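Local coordinates for protein GlcNAc Inducible Gene 2, GIG2 (Candida albicans, PDB 6AKZ) that binds an Fe(III) ion within a cupin-clan fold and is probably an oxygenase of the DUF1479 family, at residues Lys48-Ile53 and Leu275-Leu280; Glu155-Asp160 and Asn220-Lys225. One frame throughout, in Å; residues are numbered along the deposited sequence.

Interaction 1. Residues Lys48-Ile53 and Leu275-Leu280; sequences KEFTEI and LPSLKL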
loop_
_atom_site.group_PDB
_atom_site.type_symbol
_atom_site.label_atom_id
_atom_site.label_comp_id
_atom_site.label_asym_id
_atom_site.label_seq_id
_atom_site.Cartn_x
_atom_site.Cartn_y
_atom_site.Cartn_z
ATOM N N LYS A 48 12.132 22.462 -6.415
ATOM C CA LYS A 48 12.934 22.688 -5.250
ATOM C C LYS A 48 13.136 21.410 -4.409
ATOM O O LYS A 48 14.281 21.047 -4.109
ATOM C CB LYS A 48 12.361 23.754 -4.335
ATOM C CG LYS A 48 12.436 25.177 -4.842
ATOM C CD LYS A 48 11.581 26.155 -4.012
ATOM C CE LYS A 48 11.635 25.944 -2.501
ATOM N NZ LYS A 48 13.007 26.139 -1.924
ATOM N N GLU A 49 12.045 20.692 -4.107
ATOM C CA GLU A 49 12.123 19.638 -3.084
ATOM C C GLU A 49 12.722 18.401 -3.752
ATOM O O GLU A 49 13.507 17.694 -3.107
ATOM C CB GLU A 49 10.762 19.304 -2.515
ATOM C CG GLU A 49 10.787 18.120 -1.532
ATOM C CD GLU A 49 9.533 17.912 -0.690
ATOM O OE1 GLU A 49 9.199 18.836 0.091
ATOM O OE2 GLU A 49 8.892 16.810 -0.754
ATOM N N PHE A 50 12.395 18.134 -5.014
ATOM C CA PHE A 50 12.863 16.870 -5.654
ATOM C C PHE A 50 14.335 17.009 -6.028
ATOM O O PHE A 50 15.057 16.019 -5.996
ATOM C CB PHE A 50 12.058 16.341 -6.838
ATOM C CG PHE A 50 10.643 15.909 -6.519
ATOM C CD1 PHE A 50 10.074 16.035 -5.233
ATOM C CD2 PHE A 50 9.880 15.353 -7.533
ATOM C CE1 PHE A 50 8.760 15.656 -4.992
ATOM C CE2 PHE A 50 8.587 14.916 -7.272
ATOM C CZ PHE A 50 8.022 15.104 -5.997
ATOM N N THR A 51 14.775 18.244 -6.307
ATOM C CA THR A 51 16.174 18.522 -6.408
ATOM C C THR A 51 16.887 18.171 -5.121
ATOM O O THR A 51 17.969 17.539 -5.194
ATOM C CB THR A 51 16.405 19.976 -6.844
ATOM O OG1 THR A 51 15.921 20.160 -8.167
ATOM C CG2 THR A 51 17.897 20.370 -6.795
ATOM N N GLU A 52 16.392 18.641 -3.967
ATOM C CA GLU A 52 17.035 18.353 -2.695
ATOM C C GLU A 52 17.112 16.830 -2.486
ATOM O O GLU A 52 18.110 16.312 -2.134
ATOM C CB GLU A 52 16.345 19.085 -1.551
ATOM C CG GLU A 52 16.878 18.724 -0.201
ATOM C CD GLU A 52 16.219 19.416 0.998
ATOM O OE1 GLU A 52 16.354 20.656 1.047
ATOM O OE2 GLU A 52 15.738 18.745 1.998
ATOM N N ILE A 53 16.056 16.110 -2.841
ATOM C CA ILE A 53 16.036 14.674 -2.630
ATOM C C ILE A 53 17.148 14.033 -3.424
ATOM O O ILE A 53 17.907 13.220 -2.927
ATOM C CB ILE A 53 14.698 14.026 -3.012
ATOM C CG1 ILE A 53 13.642 14.484 -2.044
ATOM C CG2 ILE A 53 14.877 12.492 -3.069
ATOM C CD1 ILE A 53 12.230 14.001 -2.399
ATOM N N LEU A 275 9.831 7.452 -4.131
ATOM C CA LEU A 275 9.829 8.906 -4.255
ATOM C C LEU A 275 9.324 9.390 -2.913
ATOM O O LEU A 275 8.111 9.488 -2.710
ATOM C CB LEU A 275 8.887 9.339 -5.374
ATOM C CG LEU A 275 9.268 10.610 -6.070
ATOM C CD1 LEU A 275 8.234 10.883 -7.176
ATOM C CD2 LEU A 275 9.301 11.701 -5.074
ATOM N N PRO A 276 10.232 9.807 -2.015
ATOM C CA PRO A 276 9.860 10.024 -0.648
ATOM C C PRO A 276 9.241 11.405 -0.394
ATOM O O PRO A 276 9.746 12.253 0.392
ATOM C CB PRO A 276 11.189 9.754 0.095
ATOM C CG PRO A 276 12.194 10.368 -0.843
ATOM C CD PRO A 276 11.715 9.804 -2.176
ATOM N N SER A 277 8.190 11.726 -1.148
ATOM C CA SER A 277 7.524 12.981 -0.938
ATOM C C SER A 277 6.018 12.724 -1.223
ATOM O O SER A 277 5.565 12.776 -2.356
ATOM C CB SER A 277 8.084 14.046 -1.904
ATOM O OG SER A 277 7.407 15.322 -1.754
ATOM N N LEU A 278 5.234 12.539 -0.175
ATOM C CA LEU A 278 3.908 11.967 -0.356
ATOM C C LEU A 278 2.916 12.986 -0.938
ATOM O O LEU A 278 2.229 12.709 -1.926
ATOM C CB LEU A 278 3.435 11.350 0.990
ATOM C CG LEU A 278 2.077 10.731 1.049
ATOM C CD1 LEU A 278 1.938 9.628 0.018
ATOM C CD2 LEU A 278 1.922 10.132 2.482
ATOM N N LYS A 279 2.818 14.150 -0.293
ATOM C CA LYS A 279 1.912 15.174 -0.694
ATOM C C LYS A 279 2.226 15.710 -2.063
ATOM O O LYS A 279 1.292 15.837 -2.877
ATOM C CB LYS A 279 1.871 16.332 0.304
ATOM C CG LYS A 279 0.784 17.361 0.095
ATOM C CD LYS A 279 1.046 18.571 1.002
ATOM C CE LYS A 279 0.666 18.312 2.432
ATOM N NZ LYS A 279 1.112 19.440 3.279
ATOM N N LEU A 280 3.459 16.078 -2.346
ATOM C CA LEU A 280 3.771 16.597 -3.682
ATOM C C LEU A 280 3.513 15.572 -4.755
ATOM O O LEU A 280 3.021 15.899 -5.863
ATOM C CB LEU A 280 5.213 17.102 -3.749
ATOM C CG LEU A 280 5.543 18.314 -2.948
ATOM C CD1 LEU A 280 6.977 18.720 -3.118
ATOM C CD2 LEU A 280 4.638 19.470 -3.254
HETATM O O HOH W 1 9.668 15.060 1.186
#
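Phe50, on helix 32-56, lays its ring against Leu275 and Leu280, where an inverse gamma turn centred on Pro276 joins strand 272-274 to helix 278-287 of this cupin-clan protein. Leu275 CD2 sits over one ring face, 4.0 Å from the Phe50 centroid and displaced toward the rim, a CH-pi contact with the two side chains crossing at about a right angle. Ser277 OG meets the edge of the same ring, in plane, 3.5 Å from Phe50 CE1. Leu280 slides past Phe50 in the opposite direction, its CD1 4.0 Å from CE1. One helical turn on, Ile53 and Pro276 meet tip to tip, Ile53 CD1 4.0 Å from Pro276 CG. On the polar side Glu49 has its CG anti to the backbone N (chi1 175°), with the chain extended beyond it toward Ser277. Ser277 OG donates to Glu49 OE2, though the modelled 2.3 Å is too short to trust as a length. A water donates to both Glu49 OE2, at 2.7 Å, and Pro276 O, at 2.9 Å. Further out, Ile53 and Pro276 both touch Tyr60 and Ile336, and Leu275 is tied by a backbone hydrogen bond to Pro354, the neighbour of iron ligand His355.

Interaction 2. Residues Glu155-Asp160 and Asn220-Lys225; sequences EFYVED and NWDAFK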
loop_
_atom_site.group_PDB
_atom_site.type_symbol
_atom_site.label_atom_id
_atom_site.label_comp_id
_atom_site.label_asym_id
_atom_site.label_seq_id
_atom_site.Cartn_x
_atom_site.Cartn_y
_atom_site.Cartn_z
ATOM N N GLU A 155 -0.393 6.790 13.241
ATOM C CA GLU A 155 -0.138 7.864 12.288
ATOM C C GLU A 155 -1.387 8.138 11.478
ATOM O O GLU A 155 -1.559 9.243 10.944
ATOM C CB GLU A 155 1.005 7.503 11.435
ATOM C CG GLU A 155 2.299 7.186 12.242
ATOM C CD GLU A 155 2.872 8.430 12.937
ATOM O OE1 GLU A 155 2.820 9.517 12.293
ATOM O OE2 GLU A 155 3.315 8.366 14.147
ATOM N N PHE A 156 -2.295 7.179 11.414
ATOM C CA PHE A 156 -3.572 7.390 10.656
ATOM C C PHE A 156 -4.695 7.759 11.656
ATOM O O PHE A 156 -4.584 7.573 12.917
ATOM C CB PHE A 156 -3.940 6.106 9.885
ATOM C CG PHE A 156 -3.039 5.831 8.739
ATOM C CD1 PHE A 156 -3.382 6.324 7.478
ATOM C CD2 PHE A 156 -1.931 5.036 8.883
ATOM C CE1 PHE A 156 -2.571 6.103 6.411
ATOM C CE2 PHE A 156 -1.090 4.791 7.815
ATOM C CZ PHE A 156 -1.407 5.320 6.591
ATOM N N TYR A 157 -5.777 8.325 11.142
ATOM C CA TYR A 157 -6.893 8.700 11.969
ATOM C C TYR A 157 -8.150 8.875 11.196
ATOM O O TYR A 157 -8.124 8.937 9.962
ATOM C CB TYR A 157 -6.551 10.057 12.652
ATOM C CG TYR A 157 -6.559 11.266 11.772
ATOM C CD1 TYR A 157 -5.481 11.568 10.982
ATOM C CD2 TYR A 157 -7.682 12.095 11.717
ATOM C CE1 TYR A 157 -5.444 12.737 10.194
ATOM C CE2 TYR A 157 -7.684 13.254 10.934
ATOM C CZ TYR A 157 -6.542 13.590 10.198
ATOM O OH TYR A 157 -6.523 14.658 9.377
ATOM N N VAL A 158 -9.269 8.943 11.924
ATOM C CA VAL A 158 -10.491 9.403 11.334
ATOM C C VAL A 158 -11.097 10.440 12.232
ATOM O O VAL A 158 -10.912 10.423 13.449
ATOM C CB VAL A 158 -11.548 8.324 11.040
ATOM C CG1 VAL A 158 -11.022 7.398 9.982
ATOM C CG2 VAL A 158 -12.008 7.545 12.278
ATOM N N GLU A 159 -11.831 11.326 11.615
ATOM C CA GLU A 159 -12.497 12.391 12.334
ATOM C C GLU A 159 -13.865 11.948 12.826
ATOM O O GLU A 159 -14.173 12.089 13.987
ATOM C CB GLU A 159 -12.632 13.589 11.443
ATOM C CG GLU A 159 -13.053 14.843 12.209
ATOM C CD GLU A 159 -12.818 16.081 11.367
ATOM O OE1 GLU A 159 -13.662 16.328 10.520
ATOM O OE2 GLU A 159 -11.745 16.743 11.512
ATOM N N ASP A 160 -14.630 11.337 11.966
ATOM C CA ASP A 160 -15.949 10.859 12.330
ATOM C C ASP A 160 -15.858 9.502 12.974
ATOM O O ASP A 160 -16.149 8.520 12.389
ATOM C CB ASP A 160 -16.813 10.823 11.102
ATOM C CG ASP A 160 -18.229 10.384 11.376
ATOM O OD1 ASP A 160 -18.587 10.102 12.501
ATOM O OD2 ASP A 160 -18.925 10.285 10.371
ATOM N N ASN A 220 -3.044 21.567 1.652
ATOM C CA ASN A 220 -3.716 21.065 2.825
ATOM C C ASN A 220 -4.201 19.596 2.732
ATOM O O ASN A 220 -4.983 19.153 3.602
ATOM C CB ASN A 220 -4.835 22.011 3.152
ATOM C CG ASN A 220 -4.276 23.274 3.743
ATOM O OD1 ASN A 220 -3.549 23.260 4.745
ATOM N ND2 ASN A 220 -4.547 24.338 3.115
ATOM N N TRP A 221 -3.815 18.887 1.675
ATOM C CA TRP A 221 -4.142 17.441 1.575
ATOM C C TRP A 221 -3.450 16.651 2.706
ATOM O O TRP A 221 -2.248 16.813 2.904
ATOM C CB TRP A 221 -3.760 16.874 0.226
ATOM C CG TRP A 221 -4.220 15.486 0.034
ATOM C CD1 TRP A 221 -5.507 15.039 0.053
ATOM C CD2 TRP A 221 -3.388 14.321 -0.088
ATOM N NE1 TRP A 221 -5.518 13.668 -0.056
ATOM C CE2 TRP A 221 -4.228 13.211 -0.150
ATOM C CE3 TRP A 221 -2.002 14.113 -0.120
ATOM C CZ2 TRP A 221 -3.739 11.909 -0.326
ATOM C CZ3 TRP A 221 -1.517 12.817 -0.218
ATOM C CH2 TRP A 221 -2.385 11.736 -0.364
ATOM N N ASP A 222 -4.233 15.853 3.400
ATOM C CA ASP A 222 -3.814 15.063 4.543
ATOM C C ASP A 222 -3.961 13.603 4.080
ATOM O O ASP A 222 -5.047 13.030 4.066
ATOM C CB ASP A 222 -4.693 15.336 5.765
ATOM C CG ASP A 222 -4.106 14.716 7.037
ATOM O OD1 ASP A 222 -3.324 13.747 6.911
ATOM O OD2 ASP A 222 -4.442 15.235 8.112
ATOM N N ALA A 223 -2.817 12.992 3.844
ATOM C CA ALA A 223 -2.744 11.543 3.449
ATOM C C ALA A 223 -3.102 10.510 4.513
ATOM O O ALA A 223 -3.243 9.308 4.207
ATOM C CB ALA A 223 -1.320 11.260 2.953
ATOM N N PHE A 224 -3.308 10.988 5.708
ATOM C CA PHE A 224 -3.493 10.137 6.867
ATOM C C PHE A 224 -4.890 10.121 7.395
ATOM O O PHE A 224 -5.138 9.367 8.323
ATOM C CB PHE A 224 -2.452 10.417 7.930
ATOM C CG PHE A 224 -1.093 10.134 7.438
ATOM C CD1 PHE A 224 -0.554 8.844 7.534
ATOM C CD2 PHE A 224 -0.376 11.104 6.730
ATOM C CE1 PHE A 224 0.689 8.555 7.008
ATOM C CE2 PHE A 224 0.873 10.813 6.209
ATOM C CZ PHE A 224 1.383 9.517 6.314
ATOM N N LYS A 225 -5.776 10.928 6.801
ATOM C CA LYS A 225 -7.162 10.972 7.219
ATOM C C LYS A 225 -7.978 9.940 6.404
ATOM O O LYS A 225 -8.004 10.014 5.169
ATOM C CB LYS A 225 -7.705 12.360 6.961
ATOM C CG LYS A 225 -9.150 12.503 7.322
ATOM C CD LYS A 225 -9.564 13.988 7.278
ATOM C CE LYS A 225 -11.083 14.120 7.530
ATOM N NZ LYS A 225 -11.308 15.594 7.704
HETATM O O HOH W 2 -9.571 17.608 9.227
#
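Phe156 and Phe224 form the tight, buried half of this contact between two loops. Phe224 CD1 lies over one face of the Phe156 ring, offset toward its rim and 3.6 Å from Phe156 CE1, while the ring planes stand 51° apart, an oblique pairing. Phe224 CB also rests 3.4 Å from Glu155 O. Beside the rings the backbones make a single beta bridge, Tyr157 with Lys225, carried by a bond from Tyr157 N to Phe224 O (3.1 Å); the same carbonyl receives a CH...O contact from Phe156 CA. Lys225 CA makes a CA-H...O contact to Tyr157 O.

Tyr157 leads toward the looser side. With its CG between the backbone N and the carbonyl carbon (chi1 72°), the ring turns back over the bridge, and Lys225 CA packs over one face of it in a CH-pi contact. Its hydroxyl donates to Asp222 OD2 at 2.5 Å, tip to tip, reaching that oxygen from above the carboxylate plane. The other oxygen, OD1, accepts from Phe224 N at 3.0 Å, closing an Asx turn over the type I turn 222-225; the Asp222 carboxylate thus holds the turn and the tyrosine together. Beyond it, the extended Lys225 chain crosses the phenol at a slant, CB, CG and CD near its CE2, CZ and OH, on its way to exposed Glu159. That salt bridge is long, 3.7 Å from Lys225 NZ to Glu159 OE1, and a water accepting from NZ and donating to Glu159 OE2 spans the pair.

In the fold, the loop after helix 143-153 is joined here to the loop before strand 256-261. Helix 278-287 packs against the 220-225 loop, helix 76-85 adds Lys83 against Phe224, and His350, at the end of strand 346-350, meets the Phe224 ring edge-to-face and hydrogen-bonds through NE2 to Ala223 O.

How the interactions relate
The centres of the two interactions lie about 20 Å apart, and helix 278-287 links them. Its first turn supplies Leu280 to interaction 1, while Leu278 points away from helix 32-56 and packs its CD2 3.5 Å from Ala223 CB of interaction 2; Lys279 CE lies 3.3 Å from Trp221 O. Along the chain the order is 48-53, 155-160, 220-225, 275-280, so interaction 2 is nested inside the loop closed by interaction 1. The first contact lies nearer the iron site, with the side chain of Leu275 about 12 Å from the iron, whereas the second joins two loops away from that site. The N-terminal turn of helix 278-287 thus has helix 32-56 on one flank and the 220-225 loop on another.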